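Local coordinates for protein Exo-beta-1,4-mannosidase (Rhizomucor miehei, PDB 4LYP) that probably removes mannose units from the non-reducing ends of beta-1,4-linked mannosides and belongs to glycoside hydrolase family 5, with a TIM barrel, at residues 103-106 / 110-113; 38-43 / 47-52. All blocks are in the same frame, centred on the assembly; numbering follows the deposited sequence.

Contact 1 (103-106 / 110-113); sequences EGPD and YRMR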
loop_
_atom_site.group_PDB
_atom_site.type_symbol
_atom_site.label_atom_id
_atom_site.label_comp_id
_atom_site.label_asym_id
_atom_site.label_seq_id
_atom_site.Cartn_x
_atom_site.Cartn_y
_atom_site.Cartn_z
ATOM N N GLU A 103 -3.154 5.205 13.929
ATOM C CA GLU A 103 -3.932 5.709 15.033
ATOM C C GLU A 103 -3.675 4.895 16.281
ATOM O O GLU A 103 -3.587 3.651 16.245
ATOM C CB GLU A 103 -5.427 5.738 14.677
ATOM C CG GLU A 103 -5.760 6.767 13.601
ATOM C CD GLU A 103 -5.453 6.280 12.170
ATOM O OE1 GLU A 103 -5.724 5.163 11.787
ATOM O OE2 GLU A 103 -4.990 7.185 11.396
ATOM N N GLY A 104 -3.611 5.589 17.435
ATOM C CA GLY A 104 -3.601 4.933 18.747
ATOM C C GLY A 104 -5.028 4.644 19.218
ATOM O O GLY A 104 -5.972 4.666 18.401
ATOM N N PRO A 105 -5.246 4.375 20.494
ATOM C CA PRO A 105 -4.205 4.390 21.568
ATOM C C PRO A 105 -3.172 3.262 21.426
ATOM O O PRO A 105 -3.416 2.246 20.735
ATOM C CB PRO A 105 -5.041 4.242 22.840
ATOM C CG PRO A 105 -6.257 3.579 22.444
ATOM C CD PRO A 105 -6.604 4.029 21.040
ATOM N N ASP A 106 -2.053 3.417 22.122
ATOM C CA ASP A 106 -0.898 2.552 21.938
ATOM C C ASP A 106 -0.914 1.312 22.821
ATOM O O ASP A 106 0.094 0.610 22.934
ATOM C CB ASP A 106 0.397 3.360 22.210
ATOM C CG ASP A 106 0.646 4.439 21.100
ATOM O OD1 ASP A 106 0.500 4.025 19.915
ATOM O OD2 ASP A 106 0.971 5.562 21.414
ATOM N N TYR A 110 -2.493 -5.843 17.521
ATOM C CA TYR A 110 -2.661 -5.989 16.076
ATOM C C TYR A 110 -2.324 -4.725 15.297
ATOM O O TYR A 110 -2.710 -4.640 14.107
ATOM C CB TYR A 110 -4.064 -6.501 15.675
ATOM C CG TYR A 110 -4.550 -7.654 16.521
ATOM C CD1 TYR A 110 -3.802 -8.821 16.676
ATOM C CD2 TYR A 110 -5.710 -7.498 17.254
ATOM C CE1 TYR A 110 -4.230 -9.846 17.538
ATOM C CE2 TYR A 110 -6.194 -8.507 18.108
ATOM C CZ TYR A 110 -5.448 -9.630 18.266
ATOM O OH TYR A 110 -5.854 -10.627 19.126
ATOM N N ARG A 111 -1.603 -3.741 15.854
ATOM C CA ARG A 111 -1.373 -2.513 15.129
ATOM C C ARG A 111 0.027 -1.958 15.350
ATOM O O ARG A 111 0.751 -2.222 16.339
ATOM C CB ARG A 111 -2.398 -1.392 15.430
ATOM C CG ARG A 111 -2.380 -0.889 16.905
ATOM C CD ARG A 111 -3.319 0.268 17.119
ATOM N NE ARG A 111 -4.692 -0.152 17.014
ATOM C CZ ARG A 111 -5.744 0.643 17.326
ATOM N NH1 ARG A 111 -6.948 0.137 17.346
ATOM N NH2 ARG A 111 -5.504 1.934 17.547
ATOM N N MET A 112 0.432 -1.079 14.434
ATOM C CA MET A 112 1.701 -0.391 14.491
ATOM C C MET A 112 1.835 0.384 15.771
ATOM O O MET A 112 0.926 1.109 16.180
ATOM C CB MET A 112 1.727 0.614 13.344
ATOM C CG MET A 112 1.729 -0.084 11.947
ATOM S SD MET A 112 1.017 0.916 10.584
ATOM C CE MET A 112 2.200 2.244 10.374
ATOM N N ARG A 113 2.993 0.276 16.403
ATOM C CA ARG A 113 3.266 0.961 17.652
ATOM C C ARG A 113 4.719 1.471 17.613
ATOM O O ARG A 113 5.615 0.724 17.204
ATOM C CB ARG A 113 3.100 -0.005 18.867
ATOM C CG ARG A 113 3.127 0.708 20.216
ATOM C CD ARG A 113 3.126 -0.238 21.389
ATOM N NE ARG A 113 1.905 -1.010 21.481
ATOM C CZ ARG A 113 1.714 -2.324 21.507
ATOM N NH1 ARG A 113 2.748 -3.131 21.371
ATOM N NH2 ARG A 113 0.464 -2.824 21.712
HETATM O O HOH W 1 -1.412 2.094 14.688
HETATM O O HOH W 2 -0.400 1.787 18.524
#

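Contact 2 (38-43 / 47-52); sequences FVKIAS and GFTRYG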
loop_
_atom_site.group_PDB
_atom_site.type_symbol
_atom_site.label_atom_id
_atom_site.label_comp_id
_atom_site.label_asym_id
_atom_site.label_seq_id
_atom_site.Cartn_x
_atom_site.Cartn_y
_atom_site.Cartn_z
ATOM N N PHE A 38 6.301 16.777 -11.037
ATOM C CA PHE A 38 5.123 16.118 -10.452
ATOM C C PHE A 38 4.662 15.036 -11.393
ATOM O O PHE A 38 4.558 15.236 -12.626
ATOM C CB PHE A 38 4.000 17.123 -10.215
ATOM C CG PHE A 38 4.277 18.035 -9.044
ATOM C CD1 PHE A 38 3.734 17.783 -7.769
ATOM C CD2 PHE A 38 5.122 19.137 -9.170
ATOM C CE1 PHE A 38 4.061 18.539 -6.693
ATOM C CE2 PHE A 38 5.427 19.906 -8.053
ATOM C CZ PHE A 38 4.834 19.639 -6.823
ATOM N N VAL A 39 4.260 13.899 -10.817
ATOM C CA VAL A 39 3.647 12.836 -11.649
ATOM C C VAL A 39 2.265 13.316 -12.034
ATOM O O VAL A 39 1.518 13.868 -11.211
ATOM C CB VAL A 39 3.602 11.506 -10.858
ATOM C CG1 VAL A 39 2.955 10.435 -11.736
ATOM C CG2 VAL A 39 4.968 11.092 -10.420
ATOM N N LYS A 40 1.887 13.062 -13.311
ATOM C CA LYS A 40 0.610 13.558 -13.849
ATOM C C LYS A 40 -0.047 12.415 -14.586
ATOM O O LYS A 40 0.580 11.381 -14.877
ATOM C CB LYS A 40 0.850 14.714 -14.849
ATOM C CG LYS A 40 1.690 15.804 -14.250
ATOM C CD LYS A 40 2.038 16.904 -15.261
ATOM C CE LYS A 40 3.093 17.872 -14.661
ATOM N NZ LYS A 40 4.499 17.227 -14.576
ATOM N N ILE A 41 -1.308 12.603 -14.947
ATOM C CA ILE A 41 -1.969 11.674 -15.888
ATOM C C ILE A 41 -1.664 12.221 -17.297
ATOM O O ILE A 41 -1.818 13.413 -17.563
ATOM C CB ILE A 41 -3.492 11.612 -15.658
ATOM C CG1 ILE A 41 -3.840 11.372 -14.188
ATOM C CG2 ILE A 41 -4.115 10.561 -16.631
ATOM C CD1 ILE A 41 -3.266 10.051 -13.691
ATOM N N ALA A 42 -1.247 11.339 -18.177
ATOM C CA ALA A 42 -1.162 11.709 -19.582
ATOM C C ALA A 42 -2.471 12.361 -20.038
ATOM O O ALA A 42 -3.557 11.923 -19.685
ATOM C CB ALA A 42 -0.902 10.504 -20.411
ATOM N N SER A 43 -2.395 13.360 -20.927
ATOM C CA SER A 43 -3.597 14.054 -21.432
ATOM C C SER A 43 -4.566 13.075 -22.119
ATOM O O SER A 43 -5.794 13.309 -22.034
ATOM C CB SER A 43 -3.203 15.122 -22.413
ATOM O OG SER A 43 -2.591 14.501 -23.538
ATOM N N GLY A 47 -1.834 6.597 -19.212
ATOM C CA GLY A 47 -0.679 6.362 -18.364
ATOM C C GLY A 47 -0.376 7.590 -17.584
ATOM O O GLY A 47 -1.115 8.598 -17.625
ATOM N N PHE A 48 0.730 7.492 -16.853
ATOM C CA PHE A 48 1.284 8.609 -16.097
ATOM C C PHE A 48 2.382 9.288 -16.899
ATOM O O PHE A 48 2.953 8.665 -17.825
ATOM C CB PHE A 48 1.912 8.132 -14.780
ATOM C CG PHE A 48 0.953 7.396 -13.908
ATOM C CD1 PHE A 48 -0.089 8.072 -13.253
ATOM C CD2 PHE A 48 1.070 6.031 -13.666
ATOM C CE1 PHE A 48 -1.004 7.432 -12.439
ATOM C CE2 PHE A 48 0.186 5.377 -12.850
ATOM C CZ PHE A 48 -0.861 6.049 -12.211
ATOM N N THR A 49 2.733 10.533 -16.523
ATOM C CA THR A 49 3.924 11.198 -17.045
ATOM C C THR A 49 4.673 11.774 -15.880
ATOM O O THR A 49 4.123 12.065 -14.825
ATOM C CB THR A 49 3.579 12.306 -18.081
ATOM O OG1 THR A 49 2.908 13.382 -17.456
ATOM C CG2 THR A 49 2.698 11.762 -19.200
ATOM N N ARG A 50 5.961 12.026 -16.119
ATOM C CA ARG A 50 6.822 12.760 -15.176
ATOM C C ARG A 50 7.981 13.302 -16.025
ATOM O O ARG A 50 8.479 12.539 -16.903
ATOM C CB ARG A 50 7.357 11.840 -14.046
ATOM C CG ARG A 50 7.893 12.680 -12.898
ATOM C CD ARG A 50 8.582 11.796 -11.868
ATOM N NE ARG A 50 8.844 12.595 -10.659
ATOM C CZ ARG A 50 9.696 12.288 -9.686
ATOM N NH1 ARG A 50 10.522 11.223 -9.795
ATOM N NH2 ARG A 50 9.702 13.037 -8.564
ATOM N N TYR A 51 8.388 14.558 -15.787
ATOM C CA TYR A 51 9.514 15.101 -16.580
ATOM C C TYR A 51 9.206 15.052 -18.074
ATOM O O TYR A 51 10.152 14.925 -18.879
ATOM C CB TYR A 51 10.867 14.459 -16.257
ATOM C CG TYR A 51 11.273 14.411 -14.816
ATOM C CD1 TYR A 51 11.542 15.591 -14.117
ATOM C CD2 TYR A 51 11.364 13.164 -14.159
ATOM C CE1 TYR A 51 11.948 15.537 -12.766
ATOM C CE2 TYR A 51 11.759 13.121 -12.808
ATOM C CZ TYR A 51 11.984 14.271 -12.118
ATOM O OH TYR A 51 12.435 14.272 -10.805
ATOM N N GLY A 52 7.937 15.223 -18.446
ATOM C CA GLY A 52 7.588 15.293 -19.895
ATOM C C GLY A 52 7.659 13.965 -20.597
ATOM O O GLY A 52 7.586 13.954 -21.827
HETATM O O HOH W 3 5.142 15.440 -17.089
HETATM O O HOH W 4 0.964 14.874 -18.730
#

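Contact 1 (103-106 / 110-113)
Glu103 and Arg111 meet in the long beta-alpha loop of the TIM barrel that runs from strand 95-99 to helix 125-140, where arginine side chains reach back to the carbonyls of an irregular stretch. Glu103 O accepts a bond from Arg111 NH2 at 2.9 Å; the donor stands above the carbonyl plane, about 50° out of it. The Glu103 carboxylate turns to another partner, the backbone N of Gly158. Gly104 O lies at the edge of the same guanidinium, in its plane, yet its bond to Arg111 NH2 is weak and far from straight. One nitrogen is thus shared by two successive carbonyls. A bend at chi3 (69°) turns the end of the Arg111 chain to them, while its NH1 binds Gln161 OE1. Pro105, behind a cis peptide bond, brings its CD to 4.2 Å from Arg111 NH2 and rests on Gln161 of helix 158-167. Asp106 OD1 bonds to Ser115 OG and also takes a hydrogen from a water that gives its other one to Met112 O, 2.8 Å from the water oxygen. A second water joins Met112 O to Glu103 O, so two waters bridge the segments from one carbonyl. Last, Asp106 O receives Arg113 NE at 2.8 Å, tilted 32° from the carbonyl plane.

Contact 2 (38-43 / 47-52)
Lys40 and Thr49 form the antiparallel hydrogen-bonded pair of a beta hairpin: Lys40 N gives to Thr49 O at 2.9 Å and Thr49 N to Lys40 O at 2.8 Å. Nearer the turn, Ala42 N adds a bond to Gly47 O, also 2.8 Å; Gly47 touches a bound guanidine. Lys40 bends at chi4 (73°), bringing NZ back to Phe38 O, 2.8 Å away in the carbonyl plane and on a lone pair; Glu35 O is a further partner. One water ties Lys40 NZ to Thr49 OG1 and Gly52 N.

On the face carrying Lys40 and Thr49, Thr49 OG1 lies beside Lys40 CB, while CG2 packs on Ala42 CB at 4.0 Å. Ile41 and Phe48 pair without hydrogen bonds, but Ile41 CD1 comes within 3.7 Å of Phe48 CE1. Val39 splits its methyls, CG1 against Phe48 CB and CG2 against Arg50 CD at 4.0 Å. The extended Arg50 chain carries NE to Ala37 O.

The hairpin adds its second strand, 48-50, antiparallel to barrel strand 53-61. Phe48 touches Tyr55 and Ile57 there, meets the Tyr287 ring edge-to-face and, with Val39 and Ile41, packs on Leu262 of strand 262-264.

From the N terminus the chain first makes contact 2, whose three-residue connection between residues 43 and 47 closes a hairpin just before strand 53-61 enters the barrel. Contact 1 follows in series, after strand 95-99, and closes a short loop with three residues between its segments; the two loops neither nest nor cross. The centres of contact 1 and contact 2 are about 36 Å apart, on opposite sides of the chain's centre. The hairpin ties the N-terminal stretch to strand 53-61 by strand pairing and to strand 262-264 by apolar packing. In residues 103-113, arginine-to-carbonyl bonds hold the loop together, while Glu103, Pro105 and Arg111 join it to helix 158-167.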